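Local atomic coordinates of Alpha/beta hydrolase (Novosphingobium aromaticivorans, PDB entry 3BWX), a protein that is probably a hydrolase of the alpha/beta hydrolase family and binds calcium ions. Residues I122-V126 with L281-V285; V126-V130 with G264-L269; W219-D223 with K248-R252. The protein carries 1 engineered substitution. Residues are numbered along the deposited sequence.

All three contacts belong to one alpha/beta hydrolase domain, and their centres lie about 16 Å from one another. Contacts 1 and 2 share strand 122-128 and meet at Val-126. The start of the strand packs on the C-terminal end of helix 272-282, and its far end, with Asn-128 and the following Asp-129, meets the loop 264-269. Contact 3 joins helices 219-225 and 243-250. Along the chain it is nested inside the loops closed by the other two. It touches contact 2 through Met-249 and Phe-222, which pack on Leu-127, but does not touch contact 1. Strand 122-128 is thus covered by helices on both faces and ends at the probable active site.

Contact 1: residues I122-V126 with L281-V285; sequences IAAAV and LLERV
The chain 122-126 enters the central sheet. Ile-122 is extended, Ala-123 turns a corner with helical angles (phi -68°, psi -40°), and Ala-124 to Val-126 run as a strand. The segment 281-285 lies against one face of this strand. It is the last turn of helix 272-282 plus the C-terminus, and no direct hydrogen bond crosses. Leu-281 is helical, with its CB toward the strand and rotamer chi1 t, chi2 m. Its CD1 lies 3.6 Å from CB of Ala-124 and 3.8 Å from CG2 of Val-126 (chi1 t). Its CG lies 3.6 Å from O of Ala-125. Leu-282 starts a type I turn that closes at Val-285, and its CB points away from the strand. Glu-283 continues the turn without meeting the strand. Arg-284 N bonds back to Leu-281 O at 2.9 Å, and its guanidinium reaches the carbonyl of Gly-254. Val-285 (chi1 t) comes nearest in backbone, with its CA 5.6 Å from CA of Ala-123. Its CG2 is 3.6 Å from CB of Ala-124, and its CG1 is 4.1 Å from CB of Ala-123. A water donates to Ala-123 O at 2.6 Å and weakly to Val-285 OXT at 3.4 Å. The small alanines let the branched side chains sit close to the strand. The CB of Ala-125 points away, to the face covered by Leu-225 of helix 219-225. A C-terminal helix packed on a central parallel strand, with another helix behind, is typical of the three-layer alpha/beta/alpha sandwich of the alpha/beta hydrolase fold.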
# COMPACT_ATOMS: atom_id res chain seq x y z
N ILE A 122 7.36 15.01 -5.92
CA ILE A 122 7.15 13.66 -6.44
C ILE A 122 7.95 13.56 -7.71
O ILE A 122 7.64 14.20 -8.72
CB ILE A 122 5.65 13.40 -6.76
CG1 ILE A 122 4.78 13.51 -5.50
CG2 ILE A 122 5.46 12.04 -7.48
CD1 ILE A 122 5.06 12.46 -4.41
N ALA A 123 9.00 12.74 -7.70
CA ALA A 123 9.79 12.50 -8.91
C ALA A 123 8.98 11.72 -9.95
O ALA A 123 9.07 11.99 -11.13
CB ALA A 123 11.10 11.78 -8.55
N ALA A 124 8.22 10.75 -9.46
CA ALA A 124 7.30 9.94 -10.25
C ALA A 124 6.45 9.15 -9.27
O ALA A 124 6.80 9.06 -8.06
CB ALA A 124 8.09 9.01 -11.21
N ALA A 125 5.36 8.55 -9.74
CA ALA A 125 4.48 7.83 -8.86
C ALA A 125 3.78 6.67 -9.59
O ALA A 125 3.59 6.66 -10.80
CB ALA A 125 3.45 8.74 -8.20
N VAL A 126 3.35 5.72 -8.77
CA VAL A 126 2.57 4.59 -9.16
C VAL A 126 1.38 4.51 -8.24
O VAL A 126 1.58 4.48 -7.04
CB VAL A 126 3.38 3.28 -9.04
CG1 VAL A 126 2.48 2.04 -9.43
CG2 VAL A 126 4.66 3.32 -9.88
N LEU A 281 8.07 3.31 -15.63
CA LEU A 281 7.74 4.54 -14.82
C LEU A 281 9.01 5.11 -14.25
O LEU A 281 9.29 6.30 -14.37
CB LEU A 281 6.66 4.22 -13.79
CG LEU A 281 6.20 5.30 -12.81
CD1 LEU A 281 7.15 5.57 -11.60
CD2 LEU A 281 5.95 6.59 -13.60
N LEU A 282 9.84 4.22 -13.73
CA LEU A 282 11.09 4.63 -13.08
C LEU A 282 12.07 5.27 -14.07
O LEU A 282 12.90 6.11 -13.68
CB LEU A 282 11.77 3.45 -12.36
CG LEU A 282 11.02 3.01 -11.10
CD1 LEU A 282 11.58 1.67 -10.52
CD2 LEU A 282 11.03 4.13 -10.06
N GLU A 283 11.98 4.89 -15.36
CA GLU A 283 12.82 5.54 -16.40
C GLU A 283 12.46 6.98 -16.62
O GLU A 283 13.26 7.72 -17.19
CB GLU A 283 12.71 4.83 -17.74
CG GLU A 283 13.21 3.44 -17.71
CD GLU A 283 13.16 2.78 -19.06
OE1 GLU A 283 12.09 2.83 -19.73
OE2 GLU A 283 14.19 2.20 -19.44
N ARG A 284 11.30 7.43 -16.16
CA ARG A 284 10.80 8.77 -16.43
C ARG A 284 11.23 9.69 -15.30
O ARG A 284 10.96 10.86 -15.34
CB ARG A 284 9.28 8.74 -16.59
CG ARG A 284 8.80 7.92 -17.79
CD ARG A 284 7.33 7.57 -17.69
NE ARG A 284 6.54 8.78 -17.76
CZ ARG A 284 5.23 8.86 -17.49
NH1 ARG A 284 4.50 7.80 -17.15
NH2 ARG A 284 4.65 10.04 -17.61
N VAL A 285 11.93 9.16 -14.30
CA VAL A 285 12.43 9.98 -13.21
C VAL A 285 13.59 10.85 -13.67
O VAL A 285 14.43 10.37 -14.43
CB VAL A 285 12.89 9.10 -12.05
CG1 VAL A 285 13.76 9.89 -11.03
CG2 VAL A 285 11.67 8.49 -11.39
OXT VAL A 285 13.68 12.02 -13.29
O HOH W 1 10.83 13.51 -12.34

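Contact 2: residues V126-V130 with G264-L269. With EDO (1,2-ethanediol), chain F.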
# COMPACT_ATOMS: atom_id res chain seq x y z
N VAL A 126 3.35 5.72 -8.77
CA VAL A 126 2.57 4.59 -9.16
C VAL A 126 1.38 4.51 -8.24
O VAL A 126 1.58 4.48 -7.04
CB VAL A 126 3.38 3.28 -9.04
CG1 VAL A 126 2.48 2.04 -9.43
CG2 VAL A 126 4.66 3.32 -9.88
N LEU A 127 0.17 4.48 -8.79
CA LEU A 127 -1.07 4.25 -8.03
C LEU A 127 -1.48 2.83 -8.36
O LEU A 127 -1.75 2.50 -9.52
CB LEU A 127 -2.19 5.23 -8.40
CG LEU A 127 -2.07 6.69 -7.96
CD1 LEU A 127 -3.24 7.50 -8.56
CD2 LEU A 127 -2.02 6.80 -6.41
N ASN A 128 -1.52 1.99 -7.35
CA ASN A 128 -1.87 0.60 -7.54
C ASN A 128 -3.29 0.35 -7.10
O ASN A 128 -3.61 0.24 -5.90
CB ASN A 128 -0.92 -0.31 -6.83
CG ASN A 128 -1.25 -1.76 -7.01
OD1 ASN A 128 -1.81 -2.18 -8.04
ND2 ASN A 128 -0.85 -2.56 -6.05
N ASP A 129 -4.16 0.30 -8.10
CA ASP A 129 -5.58 -0.10 -7.97
C ASP A 129 -6.36 0.81 -7.04
O ASP A 129 -7.14 0.36 -6.17
CB ASP A 129 -5.77 -1.59 -7.64
CG ASP A 129 -7.11 -2.13 -8.16
OD1 ASP A 129 -7.25 -2.14 -9.37
OD2 ASP A 129 -8.01 -2.47 -7.37
N VAL A 130 -6.12 2.09 -7.17
CA VAL A 130 -6.89 3.06 -6.45
C VAL A 130 -6.94 4.33 -7.30
O VAL A 130 -6.01 4.63 -8.04
CB VAL A 130 -6.32 3.31 -5.07
CG1 VAL A 130 -4.91 3.87 -5.12
CG2 VAL A 130 -7.32 4.12 -4.25
N GLY A 264 -8.09 -8.88 -9.41
CA GLY A 264 -8.93 -7.82 -8.90
C GLY A 264 -8.13 -6.87 -8.05
O GLY A 264 -6.97 -6.55 -8.38
N HIS A 265 -8.76 -6.40 -6.97
CA HIS A 265 -8.14 -5.47 -6.05
C HIS A 265 -7.25 -6.20 -5.06
O HIS A 265 -7.76 -6.93 -4.23
CB HIS A 265 -9.19 -4.66 -5.28
CG HIS A 265 -8.58 -3.63 -4.38
ND1 HIS A 265 -8.09 -2.43 -4.84
CD2 HIS A 265 -8.38 -3.64 -3.04
CE1 HIS A 265 -7.64 -1.72 -3.81
NE2 HIS A 265 -7.80 -2.44 -2.71
N ALA A 266 -5.93 -6.02 -5.06
CA ALA A 266 -5.08 -5.25 -5.98
C ALA A 266 -3.98 -6.17 -6.58
O ALA A 266 -3.62 -7.21 -6.01
CB ALA A 266 -4.44 -4.09 -5.24
N PRO A 267 -3.39 -5.76 -7.74
CA PRO A 267 -2.15 -6.38 -8.19
C PRO A 267 -1.13 -6.46 -7.05
O PRO A 267 -1.05 -5.56 -6.20
CB PRO A 267 -1.67 -5.45 -9.30
CG PRO A 267 -2.97 -4.90 -9.85
CD PRO A 267 -3.79 -4.67 -8.63
N THR A 268 -0.38 -7.57 -6.97
CA THR A 268 0.59 -7.76 -5.92
C THR A 268 1.89 -6.95 -6.20
O THR A 268 2.72 -6.76 -5.29
CB THR A 268 0.99 -9.24 -5.78
OG1 THR A 268 1.63 -9.67 -6.98
CG2 THR A 268 -0.23 -10.12 -5.44
N LEU A 269 2.05 -6.53 -7.49
CA LEU A 269 3.25 -5.91 -8.07
C LEU A 269 4.36 -6.93 -8.33
O LEU A 269 5.48 -6.55 -8.72
CB LEU A 269 3.74 -4.74 -7.18
CG LEU A 269 2.67 -3.70 -6.83
CD1 LEU A 269 3.24 -2.59 -5.98
CD2 LEU A 269 1.98 -3.13 -8.06
C1 EDO F . 1.35 -13.34 -8.74
O1 EDO F . 1.44 -12.09 -8.03
C2 EDO F . 2.24 -13.28 -9.94
O2 EDO F . 3.56 -13.54 -9.45
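This contact lies at the probable active site of the alpha/beta hydrolase fold. It joins the end of strand 122-128 to the loop after the last strand, 255-260, where the family usually carries its catalytic histidine. His-265 ND1 donates to Asp-129 OD2 at 2.5 Å, a His-carboxylate hydrogen bond made at the ring edge. The same histidine touches the GxSxG pattern around Ser-105, a likely nucleophile elbow. This is consistent with a Ser-His-acid site, though the roles are inferred. Asp-129 has further partners: Ser-238 OG for OD2 and Gly-235 N for OD1. A cis peptide precedes Ala-266, whose CB lies 3.7 Å from CB of Asp-129. Asn-128, just before Asp-129, also holds the loop, and CD2 of Leu-269 lies 3.5 Å from ND2 of Asn-128. That amide also bonds to Thr-104 OG1. Its bond across the contact is nearly straight: Asn-128 ND2 to Pro-267 O, 3.0 Å at 173°.

Contact 3: residues W219-D223 with K248-R252. With EDO (1,2-ethanediol), chain K.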
# COMPACT_ATOMS: atom_id res chain seq x y z
N TRP A 219 -10.86 14.11 -7.35
CA TRP A 219 -10.26 14.41 -8.65
C TRP A 219 -9.15 15.48 -8.60
O TRP A 219 -8.14 15.32 -9.27
CB TRP A 219 -11.35 14.73 -9.66
CG TRP A 219 -11.98 13.49 -10.17
CD1 TRP A 219 -13.22 13.02 -9.85
CD2 TRP A 219 -11.40 12.54 -11.05
NE1 TRP A 219 -13.44 11.84 -10.51
CE2 TRP A 219 -12.34 11.53 -11.27
CE3 TRP A 219 -10.18 12.47 -11.72
CZ2 TRP A 219 -12.09 10.44 -12.12
CZ3 TRP A 219 -9.92 11.39 -12.56
CH2 TRP A 219 -10.88 10.40 -12.76
N PRO A 220 -9.35 16.56 -7.82
CA PRO A 220 -8.27 17.55 -7.70
C PRO A 220 -6.98 17.00 -7.15
O PRO A 220 -5.92 17.41 -7.59
CB PRO A 220 -8.87 18.58 -6.72
CG PRO A 220 -10.33 18.51 -6.99
CD PRO A 220 -10.57 17.03 -7.13
N LEU A 221 -7.05 16.05 -6.22
CA LEU A 221 -5.85 15.42 -5.66
C LEU A 221 -5.19 14.53 -6.74
O LEU A 221 -3.97 14.52 -6.92
CB LEU A 221 -6.19 14.61 -4.41
CG LEU A 221 -6.79 15.38 -3.23
CD1 LEU A 221 -7.24 14.37 -2.19
CD2 LEU A 221 -5.77 16.31 -2.62
N PHE A 222 -5.99 13.80 -7.49
CA PHE A 222 -5.44 13.00 -8.57
C PHE A 222 -4.76 13.88 -9.59
O PHE A 222 -3.65 13.65 -10.05
CB PHE A 222 -6.55 12.17 -9.24
CG PHE A 222 -6.08 11.52 -10.51
CD1 PHE A 222 -5.30 10.36 -10.50
CD2 PHE A 222 -6.34 12.11 -11.74
CE1 PHE A 222 -4.75 9.84 -11.66
CE2 PHE A 222 -5.78 11.58 -12.90
CZ PHE A 222 -5.04 10.44 -12.87
N ASP A 223 -5.46 14.95 -9.94
CA ASP A 223 -4.96 15.81 -11.02
C ASP A 223 -3.64 16.46 -10.66
O ASP A 223 -2.74 16.57 -11.52
CB ASP A 223 -6.01 16.82 -11.45
CG ASP A 223 -6.89 16.28 -12.54
OD1 ASP A 223 -6.32 15.84 -13.56
OD2 ASP A 223 -8.14 16.32 -12.44
N LYS A 248 -10.57 7.43 -17.43
CA LYS A 248 -10.54 8.88 -17.14
C LYS A 248 -9.20 9.35 -16.59
O LYS A 248 -8.67 10.35 -17.02
CB LYS A 248 -11.71 9.28 -16.24
CG LYS A 248 -13.06 9.26 -16.93
CD LYS A 248 -14.17 9.23 -15.91
CE LYS A 248 -15.54 9.49 -16.56
NZ LYS A 248 -16.60 9.58 -15.52
N MSE A 249 -8.63 8.59 -15.64
CA MSE A 249 -7.27 8.87 -15.15
C MSE A 249 -6.25 8.88 -16.30
O MSE A 249 -5.43 9.81 -16.44
CB MSE A 249 -6.90 7.84 -14.05
CG MSE A 249 -7.73 7.97 -12.78
SE MSE A 249 -7.67 6.36 -11.73
CE MSE A 249 -6.09 6.73 -10.66
N ALA A 250 -6.29 7.84 -17.15
CA ALA A 250 -5.36 7.70 -18.25
C ALA A 250 -5.45 8.78 -19.29
O ALA A 250 -4.51 8.95 -20.07
CB ALA A 250 -5.53 6.34 -18.90
N SER A 251 -6.56 9.52 -19.31
CA SER A 251 -6.78 10.57 -20.31
C SER A 251 -5.92 11.80 -20.04
O SER A 251 -5.71 12.64 -20.94
CB SER A 251 -8.27 10.94 -20.39
OG SER A 251 -8.68 11.64 -19.24
N ARG A 252 -5.42 11.94 -18.81
CA ARG A 252 -4.48 12.99 -18.48
C ARG A 252 -3.13 12.75 -19.16
O ARG A 252 -2.62 11.62 -19.20
CB ARG A 252 -4.23 13.07 -16.98
CG ARG A 252 -5.28 13.79 -16.16
CD ARG A 252 -6.66 13.19 -16.20
NE ARG A 252 -7.51 13.94 -15.28
CZ ARG A 252 -8.84 13.94 -15.28
NH1 ARG A 252 -9.54 13.18 -16.09
NH2 ARG A 252 -9.47 14.74 -14.45
C1 EDO K . -12.85 12.89 -14.59
O1 EDO K . -12.47 13.24 -15.94
C2 EDO K . -13.43 14.07 -13.81
O2 EDO K . -12.48 15.15 -13.82
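Arg-252, Trp-219 and Phe-222 bury the most surface here, 70 to 75 Å² each. Arg-252 follows helix 243-250 and reaches back to helix 219-225. Its guanidinium forms a two-pronged salt bridge with Asp-223: NE to OD1 is 2.8 Å and NH2 to OD2 is 2.9 Å, both nearly straight. Arg-252 NH1 also bonds to Lys-248 O at 3.1 Å, so the guanidinium also bonds back to its own helix. A 1,2-ethanediol, probably from the crystallisation liquor, accepts from Arg-252 NH1 (O1, 2.9 Å) and NH2 (O2, 3.1 Å). Its carbon C1 sits over a face of the Trp-219 ring. CE3 of Trp-219 lies over one face of the guanidinium, 3.6 Å from Arg-252 NH2, but the indole meets it obliquely. The indole CH2 lies 3.7 Å from CB of Lys-248, and its NE1 bonds to Glu-133. Phe-222 makes the deeper contact. Selenomethionine Met-249 lays its CG over the ring face, 3.9 Å from the centroid, a CH-pi contact. Its SE, 5.1 Å from the centroid, adds an oblique Met-aromatic contact. CZ of Phe-222 is 3.4 Å from CB of Met-249. The salt bridge therefore lies beside a buried apolar core. Pro-132 touches Trp-219, Phe-222 and Met-249. Phe-222 and Met-249 both pack on Leu-127 of strand 122-128 and on strand 230-235, while Phe-222 and Leu-221 lean on helix 106-117.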